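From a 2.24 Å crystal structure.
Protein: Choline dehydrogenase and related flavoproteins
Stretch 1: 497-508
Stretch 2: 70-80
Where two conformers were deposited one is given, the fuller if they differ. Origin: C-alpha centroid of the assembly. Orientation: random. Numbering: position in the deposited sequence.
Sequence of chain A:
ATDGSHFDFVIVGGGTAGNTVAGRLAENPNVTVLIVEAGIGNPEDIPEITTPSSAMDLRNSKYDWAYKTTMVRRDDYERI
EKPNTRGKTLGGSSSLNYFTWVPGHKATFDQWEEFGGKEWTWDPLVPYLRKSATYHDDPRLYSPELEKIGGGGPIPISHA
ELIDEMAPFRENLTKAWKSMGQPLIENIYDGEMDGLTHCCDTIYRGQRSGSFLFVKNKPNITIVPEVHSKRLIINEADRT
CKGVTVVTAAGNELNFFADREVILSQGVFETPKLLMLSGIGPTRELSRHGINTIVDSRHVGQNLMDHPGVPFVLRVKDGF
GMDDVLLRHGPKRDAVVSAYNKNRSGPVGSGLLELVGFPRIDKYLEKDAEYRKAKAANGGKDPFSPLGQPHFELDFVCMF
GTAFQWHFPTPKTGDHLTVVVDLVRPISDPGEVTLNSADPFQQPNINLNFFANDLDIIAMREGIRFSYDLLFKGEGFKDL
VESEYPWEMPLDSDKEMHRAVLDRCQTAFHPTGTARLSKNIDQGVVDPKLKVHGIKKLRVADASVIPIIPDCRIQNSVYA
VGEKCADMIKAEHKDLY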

ATOM      1  N   MET A 497      -4.330   4.691 -17.923  1.00 15.74           N
ATOM      2  CA  MET A 497      -3.520   3.489 -17.998  1.00 20.08           C
ATOM      3  C   MET A 497      -2.335   3.620 -17.049  1.00 22.50           C
ATOM      4  O   MET A 497      -1.861   2.634 -16.494  1.00 16.37           O
ATOM      5  CB  MET A 497      -3.043   3.229 -19.430  1.00 12.00           C
ATOM      6  CG  MET A 497      -4.095   2.588 -20.319  1.00 15.31           C
ATOM      7  SD  MET A 497      -4.802   1.101 -19.567  1.00 17.82           S
ATOM      8  CE  MET A 497      -3.378  -0.010 -19.717  1.00 16.32           C
ATOM      9  N   HIS A 498      -1.867   4.855 -16.886  1.00 23.96           N
ATOM     10  CA  HIS A 498      -0.754   5.167 -16.004  1.00 19.93           C
ATOM     11  C   HIS A 498      -1.093   4.760 -14.564  1.00 25.01           C
ATOM     12  O   HIS A 498      -0.282   4.140 -13.870  1.00 22.50           O
ATOM     13  CB  HIS A 498      -0.447   6.662 -16.088  1.00 19.88           C
ATOM     14  CG  HIS A 498       0.705   7.094 -15.239  1.00 27.55           C
ATOM     15  ND1 HIS A 498       1.895   7.538 -15.772  1.00 30.92           N
ATOM     16  CD2 HIS A 498       0.850   7.147 -13.895  1.00 28.75           C
ATOM     17  CE1 HIS A 498       2.725   7.845 -14.790  1.00 28.66           C
ATOM     18  NE2 HIS A 498       2.114   7.619 -13.642  1.00 27.31           N
ATOM     19  N   ARG A 499      -2.303   5.102 -14.136  0.58 22.35           N
ATOM     20  CA  ARG A 499      -2.795   4.762 -12.811  0.58 23.47           C
ATOM     21  C   ARG A 499      -3.087   3.263 -12.711  0.58 22.53           C
ATOM     22  O   ARG A 499      -2.743   2.612 -11.721  0.58 20.77           O
ATOM     23  CB  ARG A 499      -4.061   5.566 -12.513  0.58 22.62           C
ATOM     24  CG  ARG A 499      -4.778   5.149 -11.240  0.58 29.96           C
ATOM     25  CD  ARG A 499      -4.110   5.704  -9.992  0.58 27.62           C
ATOM     26  NE  ARG A 499      -4.761   5.233  -8.770  0.58 31.29           N
ATOM     27  CZ  ARG A 499      -4.423   5.627  -7.545  0.58 22.02           C
ATOM     28  NH1 ARG A 499      -3.449   6.509  -7.380  0.58 22.79           N
ATOM     29  NH2 ARG A 499      -5.056   5.139  -6.492  0.58 19.05           N
ATOM     30  N   ALA A 500      -3.723   2.725 -13.742  1.00 15.98           N
ATOM     31  CA  ALA A 500      -4.025   1.298 -13.813  1.00 23.21           C
ATOM     32  C   ALA A 500      -2.774   0.428 -13.658  1.00 24.53           C
ATOM     33  O   ALA A 500      -2.780  -0.540 -12.901  1.00 16.98           O
ATOM     34  CB  ALA A 500      -4.725   0.971 -15.131  1.00 17.11           C
ATOM     35  N   VAL A 501      -1.706   0.771 -14.374  1.00 18.62           N
ATOM     36  CA  VAL A 501      -0.480  -0.022 -14.321  1.00 17.79           C
ATOM     37  C   VAL A 501       0.125  -0.011 -12.912  1.00 21.13           C
ATOM     38  O   VAL A 501       0.426  -1.057 -12.336  1.00 20.83           O
ATOM     39  CB  VAL A 501       0.545   0.476 -15.353  1.00 19.58           C
ATOM     40  CG1 VAL A 501       1.888  -0.169 -15.124  1.00 17.02           C
ATOM     41  CG2 VAL A 501       0.048   0.193 -16.766  1.00 20.25           C
ATOM     42  N   LEU A 502       0.276   1.177 -12.342  1.00 22.54           N
ATOM     43  CA  LEU A 502       0.845   1.290 -11.009  1.00 21.08           C
ATOM     44  C   LEU A 502      -0.018   0.591  -9.963  1.00 15.52           C
ATOM     45  O   LEU A 502       0.496  -0.057  -9.048  1.00 18.57           O
ATOM     46  CB  LEU A 502       1.083   2.754 -10.619  1.00 13.35           C
ATOM     47  CG  LEU A 502       2.013   3.548 -11.543  1.00 19.01           C
ATOM     48  CD1 LEU A 502       2.085   4.981 -11.095  1.00 14.98           C
ATOM     49  CD2 LEU A 502       3.416   2.928 -11.612  1.00 17.39           C
ATOM     50  N   ASP A 503      -1.324   0.725 -10.087  1.00 17.50           N
ATOM     51  CA  ASP A 503      -2.210   0.272  -9.025  1.00 18.73           C
ATOM     52  C   ASP A 503      -2.547  -1.207  -9.123  1.00 22.25           C
ATOM     53  O   ASP A 503      -3.026  -1.810  -8.160  1.00 25.03           O
ATOM     54  CB  ASP A 503      -3.494   1.108  -8.987  1.00 21.43           C
ATOM     55  CG  ASP A 503      -4.171   1.045  -7.644  1.00 21.00           C
ATOM     56  OD1 ASP A 503      -3.458   1.159  -6.620  1.00 20.80           O
ATOM     57  OD2 ASP A 503      -5.401   0.860  -7.603  1.00 23.42           O
ATOM     58  N   ARG A 504      -2.296  -1.795 -10.282  1.00 18.77           N
ATOM     59  CA  ARG A 504      -2.699  -3.170 -10.514  1.00 16.73           C
ATOM     60  C   ARG A 504      -1.526  -4.117 -10.697  1.00 18.62           C
ATOM     61  O   ARG A 504      -1.714  -5.339 -10.822  1.00 16.03           O
ATOM     62  CB  ARG A 504      -3.551  -3.237 -11.765  1.00 21.44           C
ATOM     63  CG  ARG A 504      -4.961  -2.808 -11.569  1.00 22.26           C
ATOM     64  CD  ARG A 504      -5.833  -3.828 -12.236  1.00 26.40           C
ATOM     65  NE  ARG A 504      -6.519  -3.223 -13.341  1.00 19.13           N
ATOM     66  CZ  ARG A 504      -7.294  -3.876 -14.193  1.00 23.06           C
ATOM     67  NH1 ARG A 504      -7.446  -5.191 -14.096  1.00 19.62           N
ATOM     68  NH2 ARG A 504      -7.892  -3.194 -15.160  1.00 24.13           N
ATOM     69  N   CYS A 505      -0.323  -3.560 -10.754  1.00 12.61           N
ATOM     70  CA  CYS A 505       0.849  -4.377 -11.015  1.00 15.44           C
ATOM     71  C   CYS A 505       1.217  -5.164  -9.760  1.00 15.87           C
ATOM     72  O   CYS A 505       0.789  -4.823  -8.658  1.00 11.32           O
ATOM     73  CB  CYS A 505       2.024  -3.498 -11.437  1.00 17.21           C
ATOM     74  SG  CYS A 505       2.757  -2.578 -10.065  1.00 18.41           S
ATOM     75  N   GLN A 506       2.011  -6.216  -9.941  1.00 13.63           N
ATOM     76  CA  GLN A 506       2.533  -6.999  -8.822  1.00 18.68           C
ATOM     77  C   GLN A 506       3.865  -7.559  -9.253  1.00 16.63           C
ATOM     78  O   GLN A 506       4.235  -7.456 -10.424  1.00 17.28           O
ATOM     79  CB  GLN A 506       1.597  -8.173  -8.472  1.00 14.45           C
ATOM     80  CG  GLN A 506       1.379  -9.124  -9.631  1.00 15.23           C
ATOM     81  CD  GLN A 506       0.616 -10.362  -9.232  1.00 23.61           C
ATOM     82  OE1 GLN A 506      -0.617 -10.336  -9.078  1.00 19.47           O
ATOM     83  NE2 GLN A 506       1.343 -11.461  -9.035  1.00 18.41           N
ATOM     84  N   THR A 507       4.578  -8.170  -8.313  1.00 17.69           N
ATOM     85  CA  THR A 507       5.760  -8.956  -8.648  1.00 16.08           C
ATOM     86  C   THR A 507       5.368 -10.110  -9.558  1.00 19.62           C
ATOM     87  O   THR A 507       4.324 -10.731  -9.362  1.00 17.80           O
ATOM     88  CB  THR A 507       6.425  -9.542  -7.378  1.00 17.59           C
ATOM     89  OG1 THR A 507       7.557 -10.334  -7.757  1.00 18.04           O
ATOM     90  CG2 THR A 507       5.438 -10.425  -6.603  1.00 19.37           C
ATOM     91  N   ALA A 508       6.193 -10.406 -10.558  1.00 19.77           N
ATOM     92  CA  ALA A 508       5.980 -11.625 -11.334  1.00 21.15           C
ATOM     93  C   ALA A 508       6.692 -12.805 -10.655  1.00 21.54           C
ATOM     94  O   ALA A 508       6.807 -13.877 -11.230  1.00 23.36           O
ATOM     95  CB  ALA A 508       6.458 -11.441 -12.770  1.00 15.94           C
TER
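Stretch 2 70-80: TMVRRDDYERI

Stretch 2 lies as a β-hairpin against the C-terminal end of the helix 497-504, and its strongest grip is the guanidinium of Arg79 on two backbone carbonyls, Leu502 O in the last turn of the helix and Cys505 O just past it. Arg79 NH2 donates to Cys505 O at 2.7 Å and to Leu502 O at 2.9 Å, both nearly straight; a weak bond from Arg79 NH1 to Cys505 O, 3.4 Å, adds to the first. Both acceptors lie at the edge of the guanidinium, near its plane, where its N-H groups point. Cys505 is the first residue to leave helical phi/psi, so the arginine binds the chain just where it departs from the helix. Asp503 O sits over one face of the same group, 3.4 Å from Arg79 NH2, at an angle too poor for a hydrogen bond.

The second polar contact is short: Tyr77 OH donates to Asp503 OD1 at 2.5 Å. The same hydroxyl accepts from Arg79 NE, 2.7 Å from Tyr77 OH, so Arg79, Tyr77 and Asp503 form a chain of two hydrogen bonds, with the phenol hydroxyl standing between guanidinium and carboxylate. Asp503 OD1 and Arg79 NE themselves remain 4.1 Å apart, beyond a salt bridge. Toward the start of stretch 1, His498 NE2 donates to Asp76 OD2 at 3.3 Å. That carboxylate is already held by Arg74 through a salt bridge, with Arg74 NE 2.8 Å from Asp76 OD1 and Arg74 NH2 3.0 Å from Asp76 OD2.

The hairpin is closed by backbone bonds, among them Arg79 N to Val72 O at 3.1 Å and Arg74 N to Tyr77 O at 2.8 Å. Its strand 77-80 runs roughly along the helix, 24° between their directions and 9.2 Å between axes at closest approach; strand 72-74 runs back at 135° and 10.3 Å. Tyr77 and Arg79, alternate residues of an extended chain, both direct CA-to-CB toward stretch 1.

Packing centres on Leu502, which also points toward the hairpin. Its CB lies over one face of the Tyr77 ring, 4.0 Å from the centroid and 13° off the normal, a CH-π contact; Leu502 CD1 reaches Tyr77 CB at 3.9 Å, and Leu502 CD2 meets Arg74 CD at 3.9 Å. Arg499 NH1 approaches the ring edge, 3.8 Å from Tyr77 CD2. Beyond the helix, Cys505 SG packs on Val72 CG1 at 4.1 Å, and Met71 SD comes within 3.7 Å of Thr507 N. Together the two stretches bury 553 Å².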

ATOM      1  N   THR A  70       7.429  -3.453  -0.541  1.00 17.90           N
ATOM      2  CA  THR A  70       7.034  -2.297  -1.335  1.00 16.04           C
ATOM      3  C   THR A  70       7.206  -2.612  -2.817  1.00 19.69           C
ATOM      4  O   THR A  70       8.315  -2.914  -3.284  1.00 18.50           O
ATOM      5  CB  THR A  70       7.886  -1.050  -0.980  1.00 20.51           C
ATOM      6  OG1 THR A  70       7.675  -0.696   0.388  1.00 23.34           O
ATOM      7  CG2 THR A  70       7.536   0.150  -1.886  1.00 19.42           C
ATOM      8  N   MET A  71       6.100  -2.531  -3.546  1.00 18.34           N
ATOM      9  CA  MET A  71       6.062  -2.878  -4.962  1.00 20.51           C
ATOM     10  C   MET A  71       6.528  -1.708  -5.801  1.00 17.80           C
ATOM     11  O   MET A  71       7.326  -1.863  -6.726  1.00 17.26           O
ATOM     12  CB  MET A  71       4.641  -3.276  -5.361  1.00 22.16           C
ATOM     13  CG  MET A  71       4.149  -4.546  -4.655  1.00 15.31           C
ATOM     14  SD  MET A  71       4.890  -6.050  -5.352  1.00 25.70           S
ATOM     15  CE  MET A  71       5.275  -6.932  -3.844  1.00 17.06           C
ATOM     16  N   VAL A  72       6.006  -0.532  -5.480  1.00 15.15           N
ATOM     17  CA  VAL A  72       6.450   0.676  -6.128  1.00 15.48           C
ATOM     18  C   VAL A  72       6.587   1.816  -5.145  1.00 20.35           C
ATOM     19  O   VAL A  72       5.807   1.936  -4.199  1.00 19.09           O
ATOM     20  CB  VAL A  72       5.596   1.042  -7.392  1.00 25.62           C
ATOM     21  CG1 VAL A  72       4.385   0.153  -7.516  1.00 18.94           C
ATOM     22  CG2 VAL A  72       5.234   2.505  -7.419  1.00 17.96           C
ATOM     23  N   ARG A  73       7.627   2.614  -5.361  1.00 18.39           N
ATOM     24  CA  ARG A  73       7.918   3.776  -4.546  1.00 19.33           C
ATOM     25  C   ARG A  73       8.356   4.907  -5.465  1.00 18.60           C
ATOM     26  O   ARG A  73       9.544   5.126  -5.667  1.00 17.68           O
ATOM     27  CB  ARG A  73       9.019   3.459  -3.522  1.00 21.90           C
ATOM     28  CG  ARG A  73       9.281   4.597  -2.537  1.00 17.84           C
ATOM     29  CD  ARG A  73      10.302   4.204  -1.472  1.00 18.65           C
ATOM     30  NE  ARG A  73       9.715   3.322  -0.470  1.00 24.95           N
ATOM     31  CZ  ARG A  73      10.411   2.473   0.284  1.00 37.78           C
ATOM     32  NH1 ARG A  73       9.788   1.716   1.184  1.00 29.17           N
ATOM     33  NH2 ARG A  73      11.732   2.378   0.145  1.00 31.95           N
ATOM     34  N   ARG A  74       7.373   5.576  -6.061  1.00 21.44           N
ATOM     35  CA  ARG A  74       7.590   6.740  -6.900  1.00 16.31           C
ATOM     36  C   ARG A  74       7.071   7.932  -6.111  1.00 27.02           C
ATOM     37  O   ARG A  74       6.354   7.752  -5.127  1.00 22.08           O
ATOM     38  CB  ARG A  74       6.796   6.620  -8.207  1.00 18.02           C
ATOM     39  CG  ARG A  74       7.273   5.519  -9.171  1.00 17.99           C
ATOM     40  CD  ARG A  74       6.207   5.217 -10.230  1.00 19.52           C
ATOM     41  NE  ARG A  74       5.686   6.438 -10.853  1.00 19.11           N
ATOM     42  CZ  ARG A  74       6.213   7.020 -11.929  1.00 21.23           C
ATOM     43  NH1 ARG A  74       7.281   6.498 -12.530  1.00 19.67           N
ATOM     44  NH2 ARG A  74       5.664   8.121 -12.413  1.00 17.25           N
ATOM     45  N   ASP A  75       7.420   9.144  -6.537  1.00 22.84           N
ATOM     46  CA  ASP A  75       6.874  10.344  -5.907  1.00 24.10           C
ATOM     47  C   ASP A  75       5.337  10.442  -6.067  1.00 23.21           C
ATOM     48  O   ASP A  75       4.652  10.911  -5.170  1.00 22.17           O
ATOM     49  CB  ASP A  75       7.569  11.613  -6.436  1.00 21.51           C
ATOM     50  CG  ASP A  75       8.929  11.884  -5.760  1.00 30.41           C
ATOM     51  OD1 ASP A  75       9.304  11.111  -4.849  1.00 24.59           O
ATOM     52  OD2 ASP A  75       9.621  12.882  -6.124  1.00 24.15           O
ATOM     53  N   ASP A  76       4.800  10.012  -7.207  1.00 18.09           N
ATOM     54  CA  ASP A  76       3.359  10.089  -7.436  1.00 14.36           C
ATOM     55  C   ASP A  76       2.575   8.875  -6.923  1.00 16.79           C
ATOM     56  O   ASP A  76       1.353   8.864  -6.979  1.00 19.20           O
ATOM     57  CB  ASP A  76       3.033  10.328  -8.918  1.00 15.73           C
ATOM     58  CG  ASP A  76       3.493   9.167  -9.846  1.00 28.73           C
ATOM     59  OD1 ASP A  76       4.079   8.164  -9.359  1.00 14.44           O
ATOM     60  OD2 ASP A  76       3.271   9.281 -11.079  1.00 15.97           O
ATOM     61  N   TYR A  77       3.264   7.856  -6.424  1.00 17.79           N
ATOM     62  CA  TYR A  77       2.586   6.607  -6.060  1.00 17.08           C
ATOM     63  C   TYR A  77       3.473   5.662  -5.232  1.00 16.80           C
ATOM     64  O   TYR A  77       4.673   5.548  -5.486  1.00 17.45           O
ATOM     65  CB  TYR A  77       2.053   5.906  -7.329  1.00 21.70           C
ATOM     66  CG  TYR A  77       1.231   4.663  -7.048  1.00 18.21           C
ATOM     67  CD1 TYR A  77       1.851   3.429  -6.859  1.00 18.16           C
ATOM     68  CD2 TYR A  77      -0.151   4.721  -6.958  1.00 14.84           C
ATOM     69  CE1 TYR A  77       1.120   2.285  -6.591  1.00 21.57           C
ATOM     70  CE2 TYR A  77      -0.909   3.563  -6.693  1.00 21.14           C
ATOM     71  CZ  TYR A  77      -0.258   2.347  -6.511  1.00 19.84           C
ATOM     72  OH  TYR A  77      -0.957   1.188  -6.235  1.00 21.23           O
ATOM     73  N   GLU A  78       2.883   5.010  -4.229  1.00 19.33           N
ATOM     74  CA  GLU A  78       3.587   3.996  -3.437  1.00 15.32           C
ATOM     75  C   GLU A  78       2.628   2.951  -2.865  1.00 19.76           C
ATOM     76  O   GLU A  78       1.601   3.279  -2.255  1.00 15.25           O
ATOM     77  CB  GLU A  78       4.432   4.632  -2.327  1.00 16.78           C
ATOM     78  CG  GLU A  78       5.301   3.638  -1.515  1.00 20.32           C
ATOM     79  CD  GLU A  78       6.295   4.343  -0.590  1.00 19.16           C
ATOM     80  OE1 GLU A  78       6.928   3.689   0.269  1.00 25.31           O
ATOM     81  OE2 GLU A  78       6.456   5.568  -0.734  1.00 28.47           O
ATOM     82  N   ARG A  79       2.971   1.682  -3.071  1.00 16.29           N
ATOM     83  CA  ARG A  79       2.153   0.596  -2.558  1.00 16.56           C
ATOM     84  C   ARG A  79       3.035  -0.465  -1.902  1.00 17.80           C
ATOM     85  O   ARG A  79       4.104  -0.804  -2.404  1.00 19.87           O
ATOM     86  CB  ARG A  79       1.332  -0.012  -3.685  1.00 15.97           C
ATOM     87  CG  ARG A  79       0.557  -1.253  -3.320  1.00 13.00           C
ATOM     88  CD  ARG A  79      -0.700  -1.329  -4.166  1.00 19.39           C
ATOM     89  NE  ARG A  79      -0.422  -1.389  -5.599  1.00 14.65           N
ATOM     90  CZ  ARG A  79      -0.021  -2.494  -6.228  1.00 18.54           C
ATOM     91  NH1 ARG A  79       0.150  -3.619  -5.554  1.00 19.85           N
ATOM     92  NH2 ARG A  79       0.209  -2.484  -7.529  1.00 15.63           N
ATOM     93  N   ILE A  80       2.581  -0.981  -0.776  1.00 12.00           N
ATOM     94  CA  ILE A  80       3.287  -2.042  -0.097  1.00 15.89           C
ATOM     95  C   ILE A  80       2.303  -3.198  -0.060  1.00 19.73           C
ATOM     96  O   ILE A  80       1.097  -2.984   0.019  1.00 23.35           O
ATOM     97  CB  ILE A  80       3.760  -1.608   1.298  1.00 16.85           C
ATOM     98  CG1 ILE A  80       4.525  -2.745   1.993  1.00 20.89           C
ATOM     99  CG2 ILE A  80       2.570  -1.125   2.143  1.00 19.80           C
ATOM    100  CD1 ILE A  80       5.051  -2.353   3.397  1.00 12.52           C
TER